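Local atomic coordinates of Lmo0547 protein (Listeria monocytogenes, PDB entry 4R9N), a protein that probably acts as a sugar-responsive transcriptional regulator of the SorC family, seen here as its putative carbohydrate-binding domain. Residues A38-A42 and K65-P71; V52-S58 and T144-V150; H75-I81 and M107-K112; P82-G86 and V204-S208. All blocks are in the same frame, centred on the assembly; numbering follows the deposited sequence.

The four contacts illustrate how a Rossmann-like domain is held together around one parallel sheet. Contacts 2 and 3, with centres about 11 Å apart, pair neighbouring strands in the order 147-151, 54-57, 79-82, 110-111, and the L55 O to I81 N link joins them. Contact 1 packs helix 30-49 on helix 61-69, which precede and follow strand 54-57, and F66 reaches the sheet at I149, with the centres of contacts 1 and 2 about 16 Å apart. Contact 4 begins where strand 79-82 runs out and ties that loop to residues 204-208, about 22 Å from contact 1, centre to centre. Contact 1 closes before contact 3 opens, whereas contacts 2 and 4 interleave, tying distant sequence together.

Contact 1: A38-A42 and K65-P71; sequences AKEAA and KFANEFP
Alanines let two helices come close, and here A38, A41 and A42 of helix 30-49 form the apolar centre against helix 61-69. The segment axes of 38-42 and 65-69 approach to 7.9 Å and cross at -60°. A38 sits over F66 and A42 over F70, with CA-CA distances of 4.6 and 4.9 Å. F66, with chi1 t, swings its ring across the alanines: CE1 is 3.6 Å from A42 CA, and CD1 is 4.0 Å from A41 CB. A42 CB also meets E69 CB at 3.9 Å and F70 CA at 3.8 Å, where the chain leaves the helical path at F70 (psi 141°) toward P71. A38 CB touches K65 CB at 3.7 Å, while the K65 amine turns away to N35. At the outer edge, K39 (chi1 t) reaches E69 (chi1 m), its NZ donating to OE1 at 3.0 Å in a salt bridge. Such chemistry implies a helix pair fitted by small side chains beside the sheet, with a single ionic clasp at its solvent edge.

Contact 2: V52-S58 and T144-V150; sequences VKTLGIS and TVDMAIV
G56 leaves a hollow in strand 54-57, and V145 fills it: its CG1 lies 3.7 Å from G56 N, and a CB on G56 would stand a tight 3.2 Å from V145 CG2. On the other face, L55 (chi1 t, chi2 p) rests its CD1 against M147 CG at 3.9 Å and I149 CD1 at 4.0 Å; I57 CD1 lies 4.2 Å from I149 CD1. The SE atom of selenomethionine M147 meets V52 CG1 at 4.0 Å. These are adjacent inner strands of the parallel Rossmann-like sheet, and helix 30-49 covers the L55, M147 and I149 face through I49. Strands 54-57 and 147-150 run 21° apart, in register L55-M147, G56-A148, I57-I149. G56 N donates to M147 O (2.9 Å), I149 N to G56 O (2.9 Å) and S58 N to I149 O (3.1 Å). Where strand 54-57 begins, D146 N donates to T54 OG1 at 2.9 Å. D146 OD2 accepts K53 N and D146 OD1 accepts K53 NZ, both at 2.9 Å, the latter a salt bridge.

Contact 3: H75-I81 and M107-K112; sequences HKDLTII and MKCHSK
This is a parallel strand pairing at the edge of the sheet, the two ends of a beta-alpha-beta crossover in which helix 96-107 connects strand 79-82 to the short outermost strand 110-111. Bridges join T79 with H110 and I80 with S111, each at a CA-CA distance of 4.5 Å. The ladder runs from L78 O, which accepts H110 N at 2.9 Å, through I80 N to H110 O at 3.0 Å, to K112 N and I80 O at 3.0 Å. Upstream, a type I turn from H75 to L78 faces the helix end: H75 N donates to M107 O at 2.8 Å, just before K108 (phi 47°, psi 47°) breaks the helical path. Inside, I80 (chi1 m, chi2 t) projects CD1 to the CE of selenomethionine M107 at 3.7 Å and to C109 SG at 3.6 Å, and L78 CD2 packs on M107 SE at 3.6 Å. On the T79 side, H110 CB is 3.6 Å from T79 OG1, and a water links H110 NE2 (2.8 Å) to D77 OD1 (2.7 Å). The chemistry therefore grades from an apolar layer of L78, I80, C109 and M107 to a hydrated outer edge at H110 and D77.

Contact 4: P82-G86 and V204-S208; sequences PLIGG and VIGLS
L83 lays its side chain (chi1 m, chi2 t) beside that of L207 (chi1 t, chi2 p), with L83 CD1 4.2 Å from L207 CD2. The two backbones run nearly opposite, their touching parts 157° apart, and form a single bridge between I84 and G206, whose CA atoms are 4.0 Å apart. Two hydrogen bonds straddle this bridge: L207 N donates to L83 O at 2.9 Å, and G85 N to I205 O at 3.1 Å. So close an approach explains the glycine. A CB on G206 (phi 167°, psi 179°) would clash at 2.6 Å with L83 O and at 2.9 Å with I84 CA. I84, extended at phi -153° and psi 145° with chi1 t, sends CD1 to V204 CG1 at 4.1 Å. Around the bridge, N185 donates through ND2 to both L83 O and L207 O, R187 NH2 hydrogen-bonds G206 O, and S208 N-caps the next helix. Segment 82-86 begins with the last residue of strand 79-82 and leads toward helix 96-107. The arrangement joins two loops at the carboxyl-terminal rim of a parallel alpha/beta sheet, the rim where domains of the Rossmann-like type commonly place their ligand sites.

Contact 1: A38-A42 and K65-P71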
loop_
_atom_site.group_PDB
_atom_site.type_symbol
_atom_site.label_atom_id
_atom_site.label_comp_id
_atom_site.label_asym_id
_atom_site.label_seq_id
_atom_site.Cartn_x
_atom_site.Cartn_y
_atom_site.Cartn_z
ATOM N N ALA A 38 -9.753 -0.949 -9.286
ATOM C CA ALA A 38 -10.259 -0.395 -8.025
ATOM C C ALA A 38 -11.653 -0.856 -7.670
ATOM O O ALA A 38 -11.946 -1.180 -6.487
ATOM C CB ALA A 38 -10.154 1.121 -8.010
ATOM N N LYS A 39 -12.514 -0.838 -8.639
ATOM C CA LYS A 39 -13.885 -1.235 -8.464
ATOM C C LYS A 39 -14.004 -2.695 -8.065
ATOM O O LYS A 39 -14.740 -3.081 -7.109
ATOM C CB LYS A 39 -14.610 -1.036 -9.783
ATOM C CG LYS A 39 -16.083 -1.251 -9.692
ATOM C CD LYS A 39 -16.772 -0.801 -10.974
ATOM C CE LYS A 39 -18.218 -0.435 -10.687
ATOM N NZ LYS A 39 -18.224 0.952 -10.132
ATOM N N GLU A 40 -13.236 -3.528 -8.753
ATOM C CA GLU A 40 -13.279 -4.971 -8.437
ATOM C C GLU A 40 -12.570 -5.318 -7.148
ATOM O O GLU A 40 -13.045 -6.249 -6.421
ATOM C CB GLU A 40 -12.764 -5.780 -9.604
ATOM C CG GLU A 40 -13.732 -5.612 -10.786
ATOM C CD GLU A 40 -15.166 -6.104 -10.485
ATOM O OE1 GLU A 40 -15.319 -7.110 -9.781
ATOM O OE2 GLU A 40 -16.145 -5.445 -10.919
ATOM N N ALA A 41 -11.524 -4.553 -6.811
ATOM C CA ALA A 41 -10.881 -4.708 -5.540
ATOM C C ALA A 41 -11.806 -4.356 -4.421
ATOM O O ALA A 41 -11.836 -5.084 -3.410
ATOM C CB ALA A 41 -9.604 -3.906 -5.441
ATOM N N ALA A 42 -12.556 -3.266 -4.574
ATOM C CA ALA A 42 -13.479 -2.898 -3.534
ATOM C C ALA A 42 -14.510 -4.016 -3.304
ATOM O O ALA A 42 -14.842 -4.352 -2.154
ATOM C CB ALA A 42 -14.144 -1.610 -3.855
ATOM N N LYS A 65 -8.672 5.513 -5.162
ATOM C CA LYS A 65 -9.667 4.936 -6.029
ATOM C C LYS A 65 -10.446 3.771 -5.377
ATOM O O LYS A 65 -11.672 3.676 -5.465
ATOM C CB LYS A 65 -9.014 4.536 -7.366
ATOM C CG LYS A 65 -8.680 5.730 -8.245
ATOM C CD LYS A 65 -7.838 5.365 -9.464
ATOM C CE LYS A 65 -7.507 6.611 -10.323
ATOM N NZ LYS A 65 -8.763 7.216 -10.863
ATOM N N PHE A 66 -9.719 2.864 -4.758
ATOM C CA PHE A 66 -10.326 1.767 -3.977
ATOM C C PHE A 66 -11.332 2.311 -3.005
ATOM O O PHE A 66 -12.464 1.838 -2.900
ATOM C CB PHE A 66 -9.223 0.983 -3.285
ATOM C CG PHE A 66 -9.683 0.041 -2.223
ATOM C CD1 PHE A 66 -10.196 -1.214 -2.542
ATOM C CD2 PHE A 66 -9.575 0.391 -0.893
ATOM C CE1 PHE A 66 -10.577 -2.088 -1.540
ATOM C CE2 PHE A 66 -9.970 -0.474 0.094
ATOM C CZ PHE A 66 -10.485 -1.714 -0.244
ATOM N N ALA A 67 -10.910 3.292 -2.239
ATOM C CA ALA A 67 -11.831 3.892 -1.252
ATOM C C ALA A 67 -13.060 4.562 -1.868
ATOM O O ALA A 67 -14.139 4.465 -1.346
ATOM C CB ALA A 67 -11.067 4.836 -0.331
ATOM N N ASN A 68 -12.919 5.208 -3.016
ATOM C CA ASN A 68 -14.023 5.849 -3.653
ATOM C C ASN A 68 -15.021 4.783 -4.096
ATOM O O ASN A 68 -16.240 5.051 -4.086
ATOM C CB ASN A 68 -13.521 6.640 -4.909
ATOM C CG ASN A 68 -12.747 7.910 -4.545
ATOM O OD1 ASN A 68 -12.715 8.364 -3.407
ATOM N ND2 ASN A 68 -12.100 8.469 -5.526
ATOM N N GLU A 69 -14.494 3.619 -4.533
ATOM C CA GLU A 69 -15.357 2.549 -5.053
ATOM C C GLU A 69 -15.976 1.682 -3.948
ATOM O O GLU A 69 -16.862 0.840 -4.203
ATOM C CB GLU A 69 -14.580 1.642 -6.016
ATOM C CG GLU A 69 -14.073 2.335 -7.288
ATOM C CD GLU A 69 -15.154 2.571 -8.307
ATOM O OE1 GLU A 69 -16.325 2.143 -8.130
ATOM O OE2 GLU A 69 -14.799 3.216 -9.298
ATOM N N PHE A 70 -15.498 1.834 -2.727
ATOM C CA PHE A 70 -15.891 0.980 -1.631
ATOM C C PHE A 70 -17.380 1.107 -1.303
ATOM O O PHE A 70 -17.959 2.224 -1.362
ATOM C CB PHE A 70 -15.009 1.287 -0.415
ATOM C CG PHE A 70 -14.949 0.184 0.560
ATOM C CD1 PHE A 70 -14.063 -0.872 0.347
ATOM C CD2 PHE A 70 -15.814 0.132 1.653
ATOM C CE1 PHE A 70 -14.040 -1.937 1.208
ATOM C CE2 PHE A 70 -15.801 -0.938 2.519
ATOM C CZ PHE A 70 -14.884 -1.959 2.316
ATOM N N PRO A 71 -18.032 -0.022 -0.985
ATOM C CA PRO A 71 -19.484 0.009 -0.788
ATOM C C PRO A 71 -19.882 0.558 0.575
ATOM O O PRO A 71 -19.028 0.756 1.477
ATOM C CB PRO A 71 -19.892 -1.476 -0.920
ATOM C CG PRO A 71 -18.707 -2.173 -0.318
ATOM C CD PRO A 71 -17.555 -1.420 -1.001
#

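Contact 2: V52-S58 and T144-V150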
loop_
_atom_site.group_PDB
_atom_site.type_symbol
_atom_site.label_atom_id
_atom_site.label_comp_id
_atom_site.label_asym_id
_atom_site.label_seq_id
_atom_site.Cartn_x
_atom_site.Cartn_y
_atom_site.Cartn_z
ATOM N N VAL A 52 -12.641 -9.044 9.565
ATOM C CA VAL A 52 -11.499 -8.681 10.459
ATOM C C VAL A 52 -11.966 -7.637 11.461
ATOM O O VAL A 52 -13.013 -7.047 11.270
ATOM C CB VAL A 52 -10.279 -8.148 9.717
ATOM C CG1 VAL A 52 -9.823 -9.112 8.631
ATOM C CG2 VAL A 52 -10.595 -6.804 9.014
ATOM N N LYS A 53 -11.198 -7.462 12.523
ATOM C CA LYS A 53 -11.513 -6.503 13.598
ATOM C C LYS A 53 -10.807 -5.163 13.375
ATOM O O LYS A 53 -11.290 -4.121 13.854
ATOM C CB LYS A 53 -10.966 -7.008 14.959
ATOM C CG LYS A 53 -11.424 -8.382 15.380
ATOM C CD LYS A 53 -10.680 -8.915 16.634
ATOM C CE LYS A 53 -9.159 -9.045 16.524
ATOM N NZ LYS A 53 -8.605 -10.051 15.556
ATOM N N THR A 54 -9.646 -5.226 12.711
ATOM C CA THR A 54 -8.796 -4.088 12.521
ATOM C C THR A 54 -8.181 -4.104 11.103
ATOM O O THR A 54 -7.734 -5.180 10.580
ATOM C CB THR A 54 -7.678 -4.030 13.551
ATOM O OG1 THR A 54 -6.915 -5.255 13.498
ATOM C CG2 THR A 54 -8.168 -3.764 15.034
ATOM N N LEU A 55 -8.133 -2.928 10.497
ATOM C CA LEU A 55 -7.714 -2.789 9.094
ATOM C C LEU A 55 -6.755 -1.558 9.007
ATOM O O LEU A 55 -7.131 -0.466 9.433
ATOM C CB LEU A 55 -8.898 -2.566 8.201
ATOM C CG LEU A 55 -8.644 -2.132 6.745
ATOM C CD1 LEU A 55 -8.015 -3.311 6.051
ATOM C CD2 LEU A 55 -9.955 -1.807 6.073
ATOM N N GLY A 56 -5.549 -1.787 8.527
ATOM C CA GLY A 56 -4.557 -0.724 8.281
ATOM C C GLY A 56 -4.597 -0.334 6.795
ATOM O O GLY A 56 -4.743 -1.200 5.907
ATOM N N ILE A 57 -4.518 0.955 6.530
ATOM C CA ILE A 57 -4.569 1.507 5.196
ATOM C C ILE A 57 -3.340 2.395 4.984
ATOM O O ILE A 57 -2.975 3.200 5.850
ATOM C CB ILE A 57 -5.851 2.340 5.022
ATOM C CG1 ILE A 57 -7.090 1.529 5.339
ATOM C CG2 ILE A 57 -5.990 2.978 3.630
ATOM C CD1 ILE A 57 -7.496 0.454 4.402
ATOM N N SER A 58 -2.734 2.262 3.814
ATOM C CA SER A 58 -1.686 3.164 3.404
ATOM C C SER A 58 -2.240 4.400 2.693
ATOM O O SER A 58 -3.268 4.948 3.088
ATOM C CB SER A 58 -0.632 2.393 2.599
ATOM O OG SER A 58 0.554 3.135 2.425
ATOM N N THR A 144 -0.334 -3.858 14.806
ATOM C CA THR A 144 -1.163 -5.008 15.210
ATOM C C THR A 144 -2.411 -5.235 14.438
ATOM O O THR A 144 -3.244 -6.048 14.810
ATOM C CB THR A 144 -1.426 -4.935 16.723
ATOM O OG1 THR A 144 -2.160 -3.750 17.027
ATOM C CG2 THR A 144 -0.123 -4.932 17.451
ATOM N N VAL A 145 -2.585 -4.581 13.278
ATOM C CA VAL A 145 -3.824 -4.792 12.514
ATOM C C VAL A 145 -3.892 -6.204 11.996
ATOM O O VAL A 145 -2.855 -6.822 11.767
ATOM C CB VAL A 145 -4.006 -3.757 11.345
ATOM C CG1 VAL A 145 -4.096 -2.316 11.908
ATOM C CG2 VAL A 145 -2.865 -3.866 10.357
ATOM N N ASP A 146 -5.109 -6.694 11.798
ATOM C CA ASP A 146 -5.361 -8.045 11.274
ATOM C C ASP A 146 -4.941 -8.096 9.797
ATOM O O ASP A 146 -4.508 -9.141 9.263
ATOM C CB ASP A 146 -6.850 -8.380 11.354
ATOM C CG ASP A 146 -7.367 -8.674 12.790
ATOM O OD1 ASP A 146 -6.603 -8.950 13.735
ATOM O OD2 ASP A 146 -8.594 -8.556 12.957
HETATM N N MSE A 147 -5.240 -6.991 9.101
HETATM C CA MSE A 147 -4.933 -6.894 7.669
HETATM C C MSE A 147 -4.546 -5.537 7.271
HETATM O O MSE A 147 -5.011 -4.567 7.865
HETATM C CB MSE A 147 -6.267 -7.283 6.970
HETATM C CG MSE A 147 -6.547 -6.874 5.567
HETATM SE SE MSE A 147 -8.474 -7.436 5.234
HETATM C CE MSE A 147 -8.034 -6.863 3.536
ATOM N N ALA A 148 -3.801 -5.413 6.160
ATOM C CA ALA A 148 -3.375 -4.064 5.709
ATOM C C ALA A 148 -3.555 -4.019 4.190
ATOM O O ALA A 148 -3.363 -5.043 3.529
ATOM C CB ALA A 148 -1.941 -3.805 6.083
ATOM N N ILE A 149 -3.909 -2.861 3.658
ATOM C CA ILE A 149 -4.019 -2.654 2.223
ATOM C C ILE A 149 -3.002 -1.595 1.851
ATOM O O ILE A 149 -3.006 -0.484 2.399
ATOM C CB ILE A 149 -5.403 -2.220 1.821
ATOM C CG1 ILE A 149 -6.385 -3.317 2.283
ATOM C CG2 ILE A 149 -5.453 -1.905 0.299
ATOM C CD1 ILE A 149 -7.847 -2.977 2.034
ATOM N N VAL A 150 -2.133 -1.936 0.894
ATOM C CA VAL A 150 -1.042 -1.042 0.483
ATOM C C VAL A 150 -1.006 -0.980 -1.055
ATOM O O VAL A 150 -1.507 -1.883 -1.755
ATOM C CB VAL A 150 0.338 -1.484 1.036
ATOM C CG1 VAL A 150 0.340 -1.540 2.526
ATOM C CG2 VAL A 150 0.739 -2.817 0.429
HETATM O O HOH W 1 -6.924 -6.751 15.603
#

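Contact 3: H75-I81 and M107-K112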
loop_
_atom_site.group_PDB
_atom_site.type_symbol
_atom_site.label_atom_id
_atom_site.label_comp_id
_atom_site.label_asym_id
_atom_site.label_seq_id
_atom_site.Cartn_x
_atom_site.Cartn_y
_atom_site.Cartn_z
ATOM N N HIS A 75 -20.058 -1.974 9.154
ATOM C CA HIS A 75 -19.204 -2.892 9.940
ATOM C C HIS A 75 -18.817 -2.124 11.175
ATOM O O HIS A 75 -17.667 -1.678 11.356
ATOM C CB HIS A 75 -17.984 -3.313 9.107
ATOM C CG HIS A 75 -17.090 -4.364 9.716
ATOM N ND1 HIS A 75 -17.244 -4.889 10.992
ATOM C CD2 HIS A 75 -16.005 -4.989 9.198
ATOM C CE1 HIS A 75 -16.282 -5.762 11.236
ATOM N NE2 HIS A 75 -15.516 -5.840 10.157
ATOM N N LYS A 76 -19.797 -1.897 12.028
ATOM C CA LYS A 76 -19.601 -0.894 13.096
ATOM C C LYS A 76 -18.499 -1.223 14.112
ATOM O O LYS A 76 -17.894 -0.298 14.689
ATOM C CB LYS A 76 -20.931 -0.591 13.790
ATOM C CG LYS A 76 -21.401 -1.766 14.623
ATOM C CD LYS A 76 -22.578 -1.431 15.542
ATOM C CE LYS A 76 -22.532 -2.321 16.782
ATOM N NZ LYS A 76 -22.373 -3.764 16.428
ATOM N N ASP A 77 -18.167 -2.504 14.290
ATOM C CA ASP A 77 -17.092 -2.878 15.197
ATOM C C ASP A 77 -15.646 -2.778 14.632
ATOM O O ASP A 77 -14.714 -2.994 15.342
ATOM C CB ASP A 77 -17.313 -4.285 15.801
ATOM C CG ASP A 77 -18.611 -4.376 16.665
ATOM O OD1 ASP A 77 -19.094 -3.354 17.202
ATOM O OD2 ASP A 77 -19.153 -5.494 16.805
ATOM N N LEU A 78 -15.474 -2.465 13.356
ATOM C CA LEU A 78 -14.156 -2.375 12.773
ATOM C C LEU A 78 -13.408 -1.170 13.311
ATOM O O LEU A 78 -14.039 -0.156 13.574
ATOM C CB LEU A 78 -14.287 -2.227 11.243
ATOM C CG LEU A 78 -12.973 -2.210 10.422
ATOM C CD1 LEU A 78 -12.210 -3.509 10.496
ATOM C CD2 LEU A 78 -13.273 -1.984 8.944
ATOM N N THR A 79 -12.095 -1.251 13.480
ATOM C CA THR A 79 -11.261 -0.049 13.635
ATOM C C THR A 79 -10.279 0.047 12.481
ATOM O O THR A 79 -9.567 -0.909 12.212
ATOM C CB THR A 79 -10.515 -0.082 14.979
ATOM O OG1 THR A 79 -11.510 -0.172 16.005
ATOM C CG2 THR A 79 -9.705 1.164 15.225
ATOM N N ILE A 80 -10.292 1.189 11.792
ATOM C CA ILE A 80 -9.385 1.488 10.651
ATOM C C ILE A 80 -8.267 2.413 11.125
ATOM O O ILE A 80 -8.547 3.439 11.796
ATOM C CB ILE A 80 -10.176 2.182 9.520
ATOM C CG1 ILE A 80 -11.374 1.353 9.155
ATOM C CG2 ILE A 80 -9.305 2.364 8.265
ATOM C CD1 ILE A 80 -12.252 2.069 8.143
ATOM N N ILE A 81 -7.036 2.049 10.785
ATOM C CA ILE A 81 -5.828 2.713 11.263
ATOM C C ILE A 81 -4.962 3.134 10.060
ATOM O O ILE A 81 -4.576 2.294 9.235
ATOM C CB ILE A 81 -4.942 1.759 12.085
ATOM C CG1 ILE A 81 -5.751 0.987 13.125
ATOM C CG2 ILE A 81 -3.734 2.486 12.687
ATOM C CD1 ILE A 81 -6.162 1.819 14.288
HETATM N N MSE A 107 -18.509 2.533 6.456
HETATM C CA MSE A 107 -18.778 1.345 7.316
HETATM C C MSE A 107 -19.367 1.673 8.662
HETATM O O MSE A 107 -19.586 0.768 9.510
HETATM C CB MSE A 107 -17.511 0.494 7.467
HETATM C CG MSE A 107 -17.122 -0.070 6.150
HETATM SE SE MSE A 107 -15.651 -1.367 6.322
HETATM C CE MSE A 107 -14.246 -0.086 5.894
ATOM N N LYS A 108 -19.551 2.964 8.916
ATOM C CA LYS A 108 -19.993 3.501 10.207
ATOM C C LYS A 108 -19.232 2.925 11.383
ATOM O O LYS A 108 -19.809 2.524 12.395
ATOM C CB LYS A 108 -21.505 3.256 10.372
ATOM C CG LYS A 108 -22.342 3.923 9.316
ATOM C CD LYS A 108 -23.826 3.690 9.602
ATOM C CE LYS A 108 -24.721 4.423 8.608
ATOM N NZ LYS A 108 -24.473 5.895 8.652
ATOM N N CYS A 109 -17.910 2.899 11.259
ATOM C CA CYS A 109 -17.040 2.161 12.207
ATOM C C CYS A 109 -16.110 3.100 12.986
ATOM O O CYS A 109 -16.381 4.300 13.069
ATOM C CB CYS A 109 -16.311 1.051 11.418
ATOM S SG CYS A 109 -15.077 1.663 10.269
ATOM N N HIS A 110 -15.080 2.575 13.620
ATOM C CA HIS A 110 -14.111 3.400 14.352
ATOM C C HIS A 110 -12.880 3.669 13.452
ATOM O O HIS A 110 -12.584 2.919 12.504
ATOM C CB HIS A 110 -13.684 2.705 15.622
ATOM C CG HIS A 110 -14.829 2.164 16.423
ATOM N ND1 HIS A 110 -15.669 2.975 17.164
ATOM C CD2 HIS A 110 -15.277 0.896 16.582
ATOM C CE1 HIS A 110 -16.588 2.224 17.750
ATOM N NE2 HIS A 110 -16.373 0.961 17.414
ATOM N N SER A 111 -12.163 4.736 13.756
ATOM C CA SER A 111 -10.875 5.031 13.039
ATOM C C SER A 111 -9.991 5.809 13.946
ATOM O O SER A 111 -10.493 6.423 14.938
ATOM C CB SER A 111 -11.136 5.825 11.742
ATOM O OG SER A 111 -11.751 7.069 12.028
ATOM N N LYS A 112 -8.698 5.765 13.678
ATOM C CA LYS A 112 -7.749 6.564 14.391
ATOM C C LYS A 112 -7.127 7.525 13.401
ATOM O O LYS A 112 -7.205 7.338 12.220
ATOM C CB LYS A 112 -6.681 5.673 15.071
ATOM C CG LYS A 112 -7.234 4.782 16.200
ATOM C CD LYS A 112 -7.926 5.634 17.267
ATOM C CE LYS A 112 -7.903 5.001 18.653
ATOM N NZ LYS A 112 -8.385 3.606 18.528
HETATM O O HOH W 2 -18.910 2.077 15.302
HETATM O O HOH W 3 -17.851 -1.203 18.286
#

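Contact 4: P82-G86 and V204-S208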
loop_
_atom_site.group_PDB
_atom_site.type_symbol
_atom_site.label_atom_id
_atom_site.label_comp_id
_atom_site.label_asym_id
_atom_site.label_seq_id
_atom_site.Cartn_x
_atom_site.Cartn_y
_atom_site.Cartn_z
ATOM N N PRO A 82 -4.572 4.418 10.004
ATOM C CA PRO A 82 -3.653 4.857 8.930
ATOM C C PRO A 82 -2.253 4.361 9.259
ATOM O O PRO A 82 -1.855 4.342 10.469
ATOM C CB PRO A 82 -3.754 6.414 8.998
ATOM C CG PRO A 82 -4.222 6.695 10.330
ATOM C CD PRO A 82 -5.063 5.541 10.803
ATOM N N LEU A 83 -1.543 3.893 8.244
ATOM C CA LEU A 83 -0.244 3.294 8.455
ATOM C C LEU A 83 0.891 4.313 8.165
ATOM O O LEU A 83 2.063 3.940 8.218
ATOM C CB LEU A 83 -0.072 2.081 7.599
ATOM C CG LEU A 83 -1.044 0.969 7.931
ATOM C CD1 LEU A 83 -0.884 -0.183 6.961
ATOM C CD2 LEU A 83 -0.950 0.509 9.343
ATOM N N ILE A 84 0.525 5.550 7.801
ATOM C CA ILE A 84 1.538 6.559 7.424
ATOM C C ILE A 84 0.918 7.914 7.740
ATOM O O ILE A 84 -0.286 8.057 7.645
ATOM C CB ILE A 84 1.941 6.474 5.946
ATOM C CG1 ILE A 84 3.027 7.520 5.672
ATOM C CG2 ILE A 84 0.787 6.609 4.972
ATOM C CD1 ILE A 84 3.905 7.119 4.603
ATOM N N GLY A 85 1.720 8.877 8.169
ATOM C CA GLY A 85 1.212 10.220 8.491
ATOM C C GLY A 85 0.870 11.053 7.239
ATOM O O GLY A 85 0.998 10.595 6.158
ATOM N N GLY A 86 0.539 12.324 7.484
ATOM C CA GLY A 86 0.377 13.370 6.448
ATOM C C GLY A 86 -1.005 14.004 6.575
ATOM O O GLY A 86 -1.976 13.252 6.759
ATOM N N VAL A 204 10.617 8.750 7.977
ATOM C CA VAL A 204 9.217 8.559 7.679
ATOM C C VAL A 204 8.467 8.172 8.973
ATOM O O VAL A 204 8.927 7.298 9.721
ATOM C CB VAL A 204 9.066 7.457 6.601
ATOM C CG1 VAL A 204 7.601 7.036 6.457
ATOM C CG2 VAL A 204 9.553 7.965 5.252
ATOM N N ILE A 205 7.314 8.790 9.205
ATOM C CA ILE A 205 6.461 8.407 10.316
ATOM C C ILE A 205 5.394 7.486 9.751
ATOM O O ILE A 205 4.453 7.922 9.136
ATOM C CB ILE A 205 5.845 9.639 11.015
ATOM C CG1 ILE A 205 7.003 10.555 11.533
ATOM C CG2 ILE A 205 4.953 9.172 12.173
ATOM C CD1 ILE A 205 6.589 11.766 12.284
ATOM N N GLY A 206 5.549 6.189 9.999
ATOM C CA GLY A 206 4.599 5.194 9.579
ATOM C C GLY A 206 5.260 3.827 9.752
ATOM O O GLY A 206 6.435 3.719 10.131
ATOM N N LEU A 207 4.498 2.800 9.418
ATOM C CA LEU A 207 4.923 1.421 9.537
ATOM C C LEU A 207 6.078 1.107 8.628
ATOM O O LEU A 207 6.050 1.484 7.444
ATOM C CB LEU A 207 3.723 0.567 9.109
ATOM C CG LEU A 207 3.550 -0.863 9.509
ATOM C CD1 LEU A 207 2.781 -0.898 10.810
ATOM C CD2 LEU A 207 2.727 -1.604 8.466
ATOM N N SER A 208 7.093 0.406 9.135
ATOM C CA SER A 208 8.255 -0.038 8.386
ATOM C C SER A 208 7.985 -1.324 7.613
ATOM O O SER A 208 6.969 -2.023 7.837
ATOM C CB SER A 208 9.420 -0.271 9.354
ATOM O OG SER A 208 9.122 -1.472 10.075
#